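Local coordinates for protein rhamnonate dehydratase (Gibberella zeae PH-1, PDB 3FXG) that probably dehydrates rhamnonate as a magnesium-dependent lyase of the enolase superfamily, at residues P129-W141 and D298-K310. Numbering follows the deposited sequence.
Sequences PIAVISVIDLALW and DVMWLGGLTELLK
D137 and T306 show how one carboxylate can hold the start of a helix from a neighbouring domain. G304 sits at the N-cap of helix 305-316, where a glycine offers no side chain to cap it, and D137, reaching across from the other helix, accepts the amide of T306. Its CG lies anti to the backbone N (chi1 -176°), which carries the carboxylate out to the helix start. OD2 of D137 accepts T306 N at 2.9 Å in a nearly straight bond (175°). OD1 of D137 uses its syn lone pair for T306 OG1, 2.7 Å away. That hydroxyl in turn receives the indole N-H of W141, NE1 to OG1 3.0 Å, close to the ring plane, so T306 links carboxylate and indole. Over one face of the same indole lies L305 CD2, 3.7 Å from the centroid of the five-membered ring, a CH-pi contact.

This joins the two domains of the enolase-superfamily fold: segment 129-141 of helix 128-148, in the N-terminal capping domain, runs at 97° to segment 305-310, the first turns of helix 305-316 of the barrel domain. Next to this, the loop 299-304 lies backbone to backbone against the helix: the S134 and G304 CA atoms approach to 3.7 Å, and S134 CA makes a CA-H...O contact with G303 O. S134 OG, turned back beside its own backbone N, donates to I130 O and receives a weak bond from G303 N. I130 CG2 rests against the carbonyl oxygens of W301 and L302.

Buried apolar packing flanks this tight region, where L138 spreads its methyls over V299, M300 and L305, with L138 CD1 3.8 Å from M300 CG. The looser side belongs to partly exposed L309, whose CD1 merely grazes W141 CZ2 at 4.3 Å.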
ATOM      1  N   PRO A 129     -31.427 -15.414 -10.123  1.00 13.30           N
ATOM      2  CA  PRO A 129     -30.981 -16.769 -10.473  1.00 12.16           C
ATOM      3  C   PRO A 129     -30.382 -17.508  -9.278  1.00 12.54           C
ATOM      4  O   PRO A 129     -30.582 -18.716  -9.110  1.00 12.46           O
ATOM      5  CB  PRO A 129     -29.944 -16.520 -11.569  1.00 13.70           C
ATOM      6  CG  PRO A 129     -30.416 -15.247 -12.197  1.00 13.31           C
ATOM      7  CD  PRO A 129     -30.798 -14.415 -10.999  1.00 12.98           C
ATOM      8  N   ILE A 130     -29.649 -16.773  -8.449  1.00 11.52           N
ATOM      9  CA  ILE A 130     -29.010 -17.351  -7.276  1.00 11.57           C
ATOM     10  C   ILE A 130     -30.057 -17.689  -6.217  1.00 12.40           C
ATOM     11  O   ILE A 130     -29.901 -18.646  -5.463  1.00 12.26           O
ATOM     12  CB  ILE A 130     -27.952 -16.385  -6.692  1.00 12.18           C
ATOM     13  CG1 ILE A 130     -26.993 -15.940  -7.803  1.00 12.54           C
ATOM     14  CG2 ILE A 130     -27.165 -17.073  -5.586  1.00  9.33           C
ATOM     15  CD1 ILE A 130     -26.348 -17.096  -8.562  1.00 12.82           C
ATOM     16  N   ALA A 131     -31.124 -16.898  -6.163  1.00 12.47           N
ATOM     17  CA  ALA A 131     -32.198 -17.161  -5.217  1.00 12.00           C
ATOM     18  C   ALA A 131     -32.840 -18.506  -5.591  1.00 12.43           C
ATOM     19  O   ALA A 131     -33.218 -19.292  -4.720  1.00 12.15           O
ATOM     20  CB  ALA A 131     -33.238 -16.036  -5.272  1.00 13.62           C
ATOM     21  N   VAL A 132     -32.953 -18.770  -6.890  1.00 11.58           N
ATOM     22  CA  VAL A 132     -33.543 -20.024  -7.363  1.00 11.54           C
ATOM     23  C   VAL A 132     -32.674 -21.195  -6.914  1.00 13.52           C
ATOM     24  O   VAL A 132     -33.167 -22.183  -6.362  1.00 12.59           O
ATOM     25  CB  VAL A 132     -33.651 -20.047  -8.905  1.00 12.72           C
ATOM     26  CG1 VAL A 132     -34.189 -21.394  -9.372  1.00 12.15           C
ATOM     27  CG2 VAL A 132     -34.563 -18.917  -9.378  1.00 13.44           C
ATOM     28  N   ILE A 133     -31.374 -21.074  -7.152  1.00 11.42           N
ATOM     29  CA  ILE A 133     -30.443 -22.118  -6.762  1.00 12.01           C
ATOM     30  C   ILE A 133     -30.504 -22.342  -5.253  1.00 11.82           C
ATOM     31  O   ILE A 133     -30.437 -23.477  -4.787  1.00 11.69           O
ATOM     32  CB  ILE A 133     -28.998 -21.749  -7.166  1.00 11.38           C
ATOM     33  CG1 ILE A 133     -28.895 -21.679  -8.695  1.00 11.30           C
ATOM     34  CG2 ILE A 133     -28.018 -22.780  -6.608  1.00 10.87           C
ATOM     35  CD1 ILE A 133     -27.542 -21.210  -9.203  1.00 11.72           C
ATOM     36  N   SER A 134     -30.648 -21.258  -4.494  1.00 10.41           N
ATOM     37  CA  SER A 134     -30.704 -21.351  -3.036  1.00 10.26           C
ATOM     38  C   SER A 134     -31.854 -22.224  -2.546  1.00 11.14           C
ATOM     39  O   SER A 134     -31.674 -23.069  -1.668  1.00  9.70           O
ATOM     40  CB  SER A 134     -30.841 -19.958  -2.415  1.00  8.95           C
ATOM     41  OG  SER A 134     -29.751 -19.122  -2.763  1.00 12.25           O
ATOM     42  N   VAL A 135     -33.039 -22.009  -3.105  1.00 10.20           N
ATOM     43  CA  VAL A 135     -34.209 -22.777  -2.699  1.00 11.79           C
ATOM     44  C   VAL A 135     -34.075 -24.249  -3.080  1.00 11.50           C
ATOM     45  O   VAL A 135     -34.506 -25.133  -2.337  1.00 10.20           O
ATOM     46  CB  VAL A 135     -35.494 -22.182  -3.313  1.00 12.64           C
ATOM     47  CG1 VAL A 135     -36.699 -23.014  -2.910  1.00 13.15           C
ATOM     48  CG2 VAL A 135     -35.671 -20.744  -2.835  1.00 12.12           C
ATOM     49  N   ILE A 136     -33.478 -24.516  -4.235  1.00 10.87           N
ATOM     50  CA  ILE A 136     -33.288 -25.895  -4.671  1.00 11.93           C
ATOM     51  C   ILE A 136     -32.328 -26.595  -3.711  1.00 12.59           C
ATOM     52  O   ILE A 136     -32.556 -27.739  -3.310  1.00 10.93           O
ATOM     53  CB  ILE A 136     -32.716 -25.955  -6.106  1.00  9.77           C
ATOM     54  CG1 ILE A 136     -33.778 -25.483  -7.103  1.00 12.00           C
ATOM     55  CG2 ILE A 136     -32.253 -27.372  -6.430  1.00 10.74           C
ATOM     56  CD1 ILE A 136     -33.267 -25.335  -8.535  1.00 14.44           C
ATOM     57  N   ASP A 137     -31.256 -25.898  -3.344  1.00 11.41           N
ATOM     58  CA  ASP A 137     -30.264 -26.444  -2.426  1.00 11.88           C
ATOM     59  C   ASP A 137     -30.901 -26.747  -1.076  1.00 11.42           C
ATOM     60  O   ASP A 137     -30.652 -27.798  -0.493  1.00 11.85           O
ATOM     61  CB  ASP A 137     -29.109 -25.454  -2.236  1.00 11.57           C
ATOM     62  CG  ASP A 137     -28.000 -26.009  -1.355  1.00 14.31           C
ATOM     63  OD1 ASP A 137     -27.301 -26.952  -1.789  1.00 18.12           O
ATOM     64  OD2 ASP A 137     -27.827 -25.506  -0.226  1.00 14.52           O
ATOM     65  N   LEU A 138     -31.718 -25.821  -0.577  1.00 11.94           N
ATOM     66  CA  LEU A 138     -32.386 -26.011   0.706  1.00 11.04           C
ATOM     67  C   LEU A 138     -33.329 -27.214   0.643  1.00 13.01           C
ATOM     68  O   LEU A 138     -33.446 -27.969   1.607  1.00 13.20           O
ATOM     69  CB  LEU A 138     -33.155 -24.742   1.101  1.00 11.67           C
ATOM     70  CG  LEU A 138     -32.279 -23.546   1.509  1.00 10.30           C
ATOM     71  CD1 LEU A 138     -33.136 -22.295   1.697  1.00 12.24           C
ATOM     72  CD2 LEU A 138     -31.536 -23.878   2.799  1.00 10.98           C
ATOM     73  N   ALA A 139     -33.996 -27.396  -0.494  1.00 11.73           N
ATOM     74  CA  ALA A 139     -34.897 -28.536  -0.656  1.00 12.25           C
ATOM     75  C   ALA A 139     -34.072 -29.820  -0.624  1.00 10.68           C
ATOM     76  O   ALA A 139     -34.521 -30.845  -0.117  1.00 11.77           O
ATOM     77  CB  ALA A 139     -35.665 -28.429  -1.976  1.00 11.97           C
ATOM     78  N   LEU A 140     -32.860 -29.759  -1.165  1.00 10.55           N
ATOM     79  CA  LEU A 140     -31.978 -30.916  -1.166  1.00 11.37           C
ATOM     80  C   LEU A 140     -31.606 -31.265   0.269  1.00 11.68           C
ATOM     81  O   LEU A 140     -31.633 -32.435   0.655  1.00 12.71           O
ATOM     82  CB  LEU A 140     -30.710 -30.635  -1.981  1.00 12.65           C
ATOM     83  CG  LEU A 140     -30.831 -30.707  -3.505  1.00 14.52           C
ATOM     84  CD1 LEU A 140     -29.523 -30.256  -4.144  1.00 14.40           C
ATOM     85  CD2 LEU A 140     -31.166 -32.138  -3.931  1.00 13.45           C
ATOM     86  N   TRP A 141     -31.266 -30.254   1.066  1.00 10.84           N
ATOM     87  CA  TRP A 141     -30.903 -30.504   2.456  1.00 11.87           C
ATOM     88  C   TRP A 141     -32.085 -31.043   3.250  1.00 11.03           C
ATOM     89  O   TRP A 141     -31.913 -31.916   4.096  1.00 11.47           O
ATOM     90  CB  TRP A 141     -30.352 -29.235   3.113  1.00 13.23           C
ATOM     91  CG  TRP A 141     -28.901 -29.006   2.778  1.00 12.51           C
ATOM     92  CD1 TRP A 141     -28.393 -28.141   1.850  1.00 15.17           C
ATOM     93  CD2 TRP A 141     -27.778 -29.685   3.350  1.00 13.51           C
ATOM     94  NE1 TRP A 141     -27.020 -28.237   1.812  1.00 13.43           N
ATOM     95  CE2 TRP A 141     -26.617 -29.179   2.722  1.00 13.36           C
ATOM     96  CE3 TRP A 141     -27.640 -30.673   4.334  1.00 13.61           C
ATOM     97  CZ2 TRP A 141     -25.334 -29.626   3.048  1.00 13.61           C
ATOM     98  CZ3 TRP A 141     -26.364 -31.121   4.658  1.00 16.45           C
ATOM     99  CH2 TRP A 141     -25.226 -30.595   4.015  1.00 15.56           C
ATOM    100  N   ASP A 298     -28.618 -13.872   3.321  1.00 13.87           N
ATOM    101  CA  ASP A 298     -29.943 -14.464   3.465  1.00 15.09           C
ATOM    102  C   ASP A 298     -29.754 -15.841   2.835  1.00 15.10           C
ATOM    103  O   ASP A 298     -29.354 -15.944   1.676  1.00 14.13           O
ATOM    104  CB  ASP A 298     -30.997 -13.664   2.691  1.00 16.56           C
ATOM    105  CG  ASP A 298     -32.399 -14.214   2.887  1.00 18.62           C
ATOM    106  OD1 ASP A 298     -32.635 -15.386   2.525  1.00 18.03           O
ATOM    107  OD2 ASP A 298     -33.266 -13.481   3.409  1.00 23.35           O
ATOM    108  N   VAL A 299     -30.014 -16.894   3.603  1.00 14.68           N
ATOM    109  CA  VAL A 299     -29.819 -18.254   3.121  1.00 15.58           C
ATOM    110  C   VAL A 299     -30.646 -18.610   1.892  1.00 14.95           C
ATOM    111  O   VAL A 299     -30.260 -19.481   1.114  1.00 14.08           O
ATOM    112  CB  VAL A 299     -30.104 -19.287   4.233  1.00 17.41           C
ATOM    113  CG1 VAL A 299     -31.576 -19.301   4.564  1.00 21.28           C
ATOM    114  CG2 VAL A 299     -29.632 -20.665   3.795  1.00 17.72           C
HETATM  115  N   MSE A 300     -31.780 -17.941   1.716  1.00 14.24           N
HETATM  116  CA  MSE A 300     -32.632 -18.211   0.565  1.00 14.34           C
HETATM  117  C   MSE A 300     -32.216 -17.400  -0.657  1.00 14.06           C
HETATM  118  O   MSE A 300     -32.781 -17.571  -1.737  1.00 12.85           O
HETATM  119  CB  MSE A 300     -34.096 -17.902   0.902  1.00 18.07           C
HETATM  120  CG  MSE A 300     -34.741 -18.876   1.884  1.00 22.63           C
HETATM  121 SE   MSE A 300     -36.536 -18.320   2.385  1.00 32.72          SE
HETATM  122  CE  MSE A 300     -36.037 -16.966   3.654  1.00 25.54           C
ATOM    123  N   TRP A 301     -31.219 -16.532  -0.498  1.00 14.45           N
ATOM    124  CA  TRP A 301     -30.787 -15.688  -1.606  1.00 13.73           C
ATOM    125  C   TRP A 301     -29.338 -15.847  -2.075  1.00 13.98           C
ATOM    126  O   TRP A 301     -29.082 -15.857  -3.283  1.00 11.52           O
ATOM    127  CB  TRP A 301     -31.006 -14.206  -1.264  1.00 15.77           C
ATOM    128  CG  TRP A 301     -32.385 -13.834  -0.766  1.00 20.59           C
ATOM    129  CD1 TRP A 301     -33.523 -14.588  -0.840  1.00 21.42           C
ATOM    130  CD2 TRP A 301     -32.768 -12.593  -0.152  1.00 21.87           C
ATOM    131  NE1 TRP A 301     -34.589 -13.893  -0.312  1.00 24.07           N
ATOM    132  CE2 TRP A 301     -34.155 -12.666   0.117  1.00 23.47           C
ATOM    133  CE3 TRP A 301     -32.073 -11.425   0.198  1.00 23.53           C
ATOM    134  CZ2 TRP A 301     -34.862 -11.615   0.718  1.00 25.54           C
ATOM    135  CZ3 TRP A 301     -32.775 -10.378   0.799  1.00 24.27           C
ATOM    136  CH2 TRP A 301     -34.158 -10.483   1.051  1.00 25.44           C
ATOM    137  N   LEU A 302     -28.402 -15.969  -1.132  1.00 13.19           N
ATOM    138  CA  LEU A 302     -26.971 -16.041  -1.457  1.00 13.89           C
ATOM    139  C   LEU A 302     -26.469 -17.224  -2.274  1.00 13.41           C
ATOM    140  O   LEU A 302     -25.407 -17.135  -2.897  1.00 12.82           O
ATOM    141  CB  LEU A 302     -26.121 -15.953  -0.180  1.00 14.88           C
ATOM    142  CG  LEU A 302     -25.658 -17.291   0.420  1.00 16.05           C
ATOM    143  CD1 LEU A 302     -24.440 -17.073   1.309  1.00 16.58           C
ATOM    144  CD2 LEU A 302     -26.798 -17.930   1.193  1.00 16.51           C
ATOM    145  N   GLY A 303     -27.207 -18.329  -2.260  1.00 12.07           N
ATOM    146  CA  GLY A 303     -26.789 -19.503  -3.005  1.00 11.59           C
ATOM    147  C   GLY A 303     -27.253 -20.797  -2.357  1.00 12.15           C
ATOM    148  O   GLY A 303     -27.256 -21.856  -2.988  1.00 12.42           O
ATOM    149  N   GLY A 304     -27.643 -20.712  -1.088  1.00 11.08           N
ATOM    150  CA  GLY A 304     -28.114 -21.885  -0.378  1.00 10.96           C
ATOM    151  C   GLY A 304     -27.265 -22.223   0.834  1.00 11.10           C
ATOM    152  O   GLY A 304     -26.282 -21.543   1.123  1.00 11.25           O
ATOM    153  N   LEU A 305     -27.642 -23.283   1.540  1.00  9.88           N
ATOM    154  CA  LEU A 305     -26.915 -23.702   2.728  1.00 10.20           C
ATOM    155  C   LEU A 305     -25.505 -24.175   2.385  1.00 10.63           C
ATOM    156  O   LEU A 305     -24.544 -23.847   3.079  1.00 10.43           O
ATOM    157  CB  LEU A 305     -27.687 -24.811   3.452  1.00 10.36           C
ATOM    158  CG  LEU A 305     -27.029 -25.412   4.697  1.00 12.53           C
ATOM    159  CD1 LEU A 305     -26.717 -24.310   5.698  1.00 12.80           C
ATOM    160  CD2 LEU A 305     -27.950 -26.452   5.318  1.00 11.94           C
ATOM    161  N   THR A 306     -25.382 -24.944   1.310  1.00 10.64           N
ATOM    162  CA  THR A 306     -24.080 -25.444   0.883  1.00 10.64           C
ATOM    163  C   THR A 306     -23.077 -24.295   0.708  1.00 11.80           C
ATOM    164  O   THR A 306     -21.966 -24.347   1.233  1.00 11.93           O
ATOM    165  CB  THR A 306     -24.201 -26.218  -0.443  1.00 13.62           C
ATOM    166  OG1 THR A 306     -25.126 -27.302  -0.275  1.00 11.42           O
ATOM    167  CG2 THR A 306     -22.841 -26.779  -0.864  1.00 13.17           C
ATOM    168  N   GLU A 307     -23.474 -23.254  -0.016  1.00 10.83           N
ATOM    169  CA  GLU A 307     -22.587 -22.111  -0.231  1.00 12.06           C
ATOM    170  C   GLU A 307     -22.417 -21.310   1.063  1.00 11.40           C
ATOM    171  O   GLU A 307     -21.342 -20.772   1.328  1.00  9.95           O
ATOM    172  CB  GLU A 307     -23.138 -21.202  -1.334  1.00 12.26           C
ATOM    173  CG  GLU A 307     -22.219 -20.030  -1.702  1.00 12.71           C
ATOM    174  CD  GLU A 307     -21.069 -20.423  -2.625  1.00 15.27           C
ATOM    175  OE1 GLU A 307     -20.411 -21.457  -2.372  1.00 15.23           O
ATOM    176  OE2 GLU A 307     -20.813 -19.686  -3.605  1.00 12.54           O
ATOM    177  N   LEU A 308     -23.480 -21.227   1.864  1.00 11.33           N
ATOM    178  CA  LEU A 308     -23.422 -20.491   3.124  1.00 10.50           C
ATOM    179  C   LEU A 308     -22.393 -21.104   4.069  1.00  9.65           C
ATOM    180  O   LEU A 308     -21.714 -20.392   4.806  1.00 10.19           O
ATOM    181  CB  LEU A 308     -24.798 -20.470   3.797  1.00 10.70           C
ATOM    182  CG  LEU A 308     -24.886 -19.735   5.138  1.00 11.58           C
ATOM    183  CD1 LEU A 308     -24.391 -18.292   4.991  1.00 13.56           C
ATOM    184  CD2 LEU A 308     -26.327 -19.757   5.624  1.00 11.15           C
ATOM    185  N   LEU A 309     -22.284 -22.428   4.060  1.00  9.69           N
ATOM    186  CA  LEU A 309     -21.309 -23.101   4.909  1.00 10.56           C
ATOM    187  C   LEU A 309     -19.896 -22.647   4.533  1.00 10.34           C
ATOM    188  O   LEU A 309     -19.035 -22.488   5.395  1.00 10.58           O
ATOM    189  CB  LEU A 309     -21.420 -24.622   4.749  1.00 10.92           C
ATOM    190  CG  LEU A 309     -22.690 -25.265   5.314  1.00 12.47           C
ATOM    191  CD1 LEU A 309     -22.794 -26.714   4.847  1.00 13.37           C
ATOM    192  CD2 LEU A 309     -22.665 -25.184   6.831  1.00 14.33           C
ATOM    193  N   LYS A 310     -19.664 -22.438   3.240  1.00  9.56           N
ATOM    194  CA  LYS A 310     -18.352 -22.002   2.767  1.00 10.11           C
ATOM    195  C   LYS A 310     -18.105 -20.530   3.095  1.00 10.91           C
ATOM    196  O   LYS A 310     -16.981 -20.131   3.391  1.00 11.69           O
ATOM    197  CB  LYS A 310     -18.224 -22.232   1.259  1.00 11.64           C
ATOM    198  CG  LYS A 310     -18.248 -23.711   0.871  1.00 13.12           C
ATOM    199  CD  LYS A 310     -17.951 -23.914  -0.601  1.00 16.73           C
ATOM    200  CE  LYS A 310     -17.908 -25.401  -0.951  1.00 19.29           C
ATOM    201  NZ  LYS A 310     -19.225 -26.053  -0.724  1.00 20.02           N
TER